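Extracellular solute-binding protein family 5 (Brucella melitensis, PDB 4ONY) probably binds peptides or related solutes in the periplasm and delivers them to an ABC transporter for import. Local coordinates at residues Pro367-Ala370 with Arg371-Glu374. Sequence-based numbering, arbitrary orientation.
Sequences PADA and RERE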
ATOM      1  N   PRO A 367       3.445  -9.319  23.950  1.00 14.81           N
ATOM      2  CA  PRO A 367       4.802  -9.333  24.510  1.00 14.97           C
ATOM      3  C   PRO A 367       5.873  -9.750  23.478  1.00 15.08           C
ATOM      4  O   PRO A 367       5.607 -10.534  22.569  1.00 15.75           O
ATOM      5  CB  PRO A 367       4.708 -10.361  25.636  1.00 15.43           C
ATOM      6  CG  PRO A 367       3.634 -11.301  25.195  1.00 16.06           C
ATOM      7  CD  PRO A 367       2.652 -10.493  24.376  1.00 15.42           C
ATOM      8  N   ALA A 368       7.045  -9.137  23.568  1.00 14.52           N
ATOM      9  CA  ALA A 368       8.149  -9.444  22.670  1.00 14.10           C
ATOM     10  C   ALA A 368       8.489 -10.969  22.771  1.00 14.38           C
ATOM     11  O   ALA A 368       8.626 -11.478  23.884  1.00 14.66           O
ATOM     12  CB  ALA A 368       9.350  -8.602  23.039  1.00 13.55           C
ATOM     13  N   ASP A 369       8.605 -11.668  21.642  1.00 14.31           N
ATOM     14  CA  ASP A 369       8.970 -13.090  21.639  1.00 15.49           C
ATOM     15  C   ASP A 369      10.486 -13.269  21.780  1.00 16.09           C
ATOM     16  O   ASP A 369      11.244 -12.264  21.880  1.00 16.33           O
ATOM     17  CB  ASP A 369       8.395 -13.803  20.388  1.00 15.92           C
ATOM     18  CG  ASP A 369       9.017 -13.336  19.077  1.00 15.50           C
ATOM     19  OD1 ASP A 369      10.194 -12.959  19.075  1.00 16.57           O
ATOM     20  OD2 ASP A 369       8.347 -13.407  18.032  1.00 14.94           O
ATOM     21  N   ALA A 370      10.946 -14.518  21.857  1.00 16.92           N
ATOM     22  CA  ALA A 370      12.349 -14.801  22.125  1.00 17.57           C
ATOM     23  C   ALA A 370      13.268 -14.237  21.052  1.00 17.12           C
ATOM     24  O   ALA A 370      14.329 -13.710  21.352  1.00 16.70           O
ATOM     25  CB  ALA A 370      12.590 -16.306  22.272  1.00 19.08           C
ATOM     26  N   ARG A 371      12.858 -14.337  19.798  1.00 17.18           N
ATOM     27  CA  ARG A 371      13.654 -13.773  18.713  1.00 17.37           C
ATOM     28  C   ARG A 371      13.761 -12.229  18.802  1.00 16.29           C
ATOM     29  O   ARG A 371      14.846 -11.679  18.622  1.00 15.52           O
ATOM     30  CB  ARG A 371      13.083 -14.224  17.355  1.00 18.32           C
ATOM     31  CG  ARG A 371      13.785 -13.650  16.139  1.00 19.23           C
ATOM     32  CD  ARG A 371      15.249 -14.050  16.078  1.00 21.88           C
ATOM     33  NE  ARG A 371      15.880 -13.585  14.845  1.00 23.63           N
ATOM     34  CZ  ARG A 371      17.182 -13.328  14.691  1.00 27.87           C
ATOM     35  NH1 ARG A 371      18.055 -13.484  15.694  1.00 28.83           N
ATOM     36  NH2 ARG A 371      17.634 -12.874  13.512  1.00 29.36           N
ATOM     37  N   GLU A 372      12.649 -11.539  19.053  1.00 15.47           N
ATOM     38  CA  GLU A 372      12.685 -10.074  19.233  1.00 14.98           C
ATOM     39  C   GLU A 372      13.626  -9.668  20.379  1.00 15.12           C
ATOM     40  O   GLU A 372      14.435  -8.749  20.229  1.00 14.49           O
ATOM     41  CB  GLU A 372      11.296  -9.517  19.545  1.00 15.10           C
ATOM     42  CG  GLU A 372      10.238  -9.665  18.447  1.00 14.93           C
ATOM     43  CD  GLU A 372       8.979  -8.880  18.814  1.00 14.91           C
ATOM     44  OE1 GLU A 372       9.075  -7.623  18.745  1.00 14.23           O
ATOM     45  OE2 GLU A 372       7.973  -9.505  19.282  1.00 13.67           O
ATOM     46  N   ARG A 373      13.535 -10.361  21.498  1.00 15.31           N
ATOM     47  CA  ARG A 373      14.369 -10.040  22.646  1.00 16.72           C
ATOM     48  C   ARG A 373      15.859 -10.264  22.339  1.00 17.44           C
ATOM     49  O   ARG A 373      16.700  -9.463  22.739  1.00 16.43           O
ATOM     50  CB  ARG A 373      13.906 -10.795  23.897  1.00 17.95           C
ATOM     51  CG  ARG A 373      12.582 -10.236  24.441  1.00 18.75           C
ATOM     52  CD  ARG A 373      12.042 -11.037  25.620  1.00 20.61           C
ATOM     53  NE  ARG A 373      10.649 -10.615  25.904  1.00 23.04           N
ATOM     54  CZ  ARG A 373      10.319  -9.593  26.687  1.00 23.20           C
ATOM     55  NH1 ARG A 373      11.266  -8.886  27.317  1.00 23.98           N
ATOM     56  NH2 ARG A 373       9.055  -9.299  26.857  1.00 25.23           N
ATOM     57  N   GLU A 374      16.154 -11.333  21.595  1.00 18.11           N
ATOM     58  CA  GLU A 374      17.521 -11.587  21.097  1.00 19.18           C
ATOM     59  C   GLU A 374      17.996 -10.450  20.200  1.00 18.52           C
ATOM     60  O   GLU A 374      19.085  -9.934  20.384  1.00 18.96           O
ATOM     61  CB  GLU A 374      17.538 -12.913  20.363  1.00 21.64           C
ATOM     62  CG  GLU A 374      18.877 -13.282  19.782  1.00 24.37           C
ATOM     63  CD  GLU A 374      18.871 -14.600  19.028  1.00 27.18           C
ATOM     64  OE1 GLU A 374      17.989 -14.910  18.189  1.00 28.62           O
ATOM     65  OE2 GLU A 374      19.817 -15.343  19.254  1.00 35.39           O
TER
HETATM   66  O   HOH W   1       6.476 -11.462  18.494  1.00 18.11           O
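D369 and E372 form a capping box at the start of helix 370-376, each side chain reaching back to the other's backbone. As N-cap, D369 turns its carboxylate onto the first turn: with CG set between the backbone N and the carbonyl carbon (chi1 67°), OD1 accepts from E372 N at 2.8 Å, the bond almost straight and nearly along the C-O axis. E372 returns the bond less tightly. Its chain, extended beyond CG, reaches back to the N-cap residue, and OE2 accepts from D369 N at 3.3 Å, the N-H coming from above the carboxylate plane. The two side chains cross at about a right angle, their carboxylate planes 84° apart. D369 OD1 and E372 OE2 stay 4.1 Å from each other. A water donates to E372 OE2 and, weakly, to D369 OD2. The outer oxygens join the capped helix start to helix 537-553, D369 OD2 through S542 and E372 OE1 through R549, whose positive charge probably offsets the closeness of the two carboxylates. Within the first turn, R371 NH1 donates to E374 OE1 in a salt bridge at 2.9 Å, arriving from above the carboxylate plane. R373, extended from CG to NE, reaches back alongside A368, whose CB lies over one face of the guanidinium. The bond from R373 NE to A368 O, 3.0 Å long, arrives from above the carbonyl plane, 45° out of it.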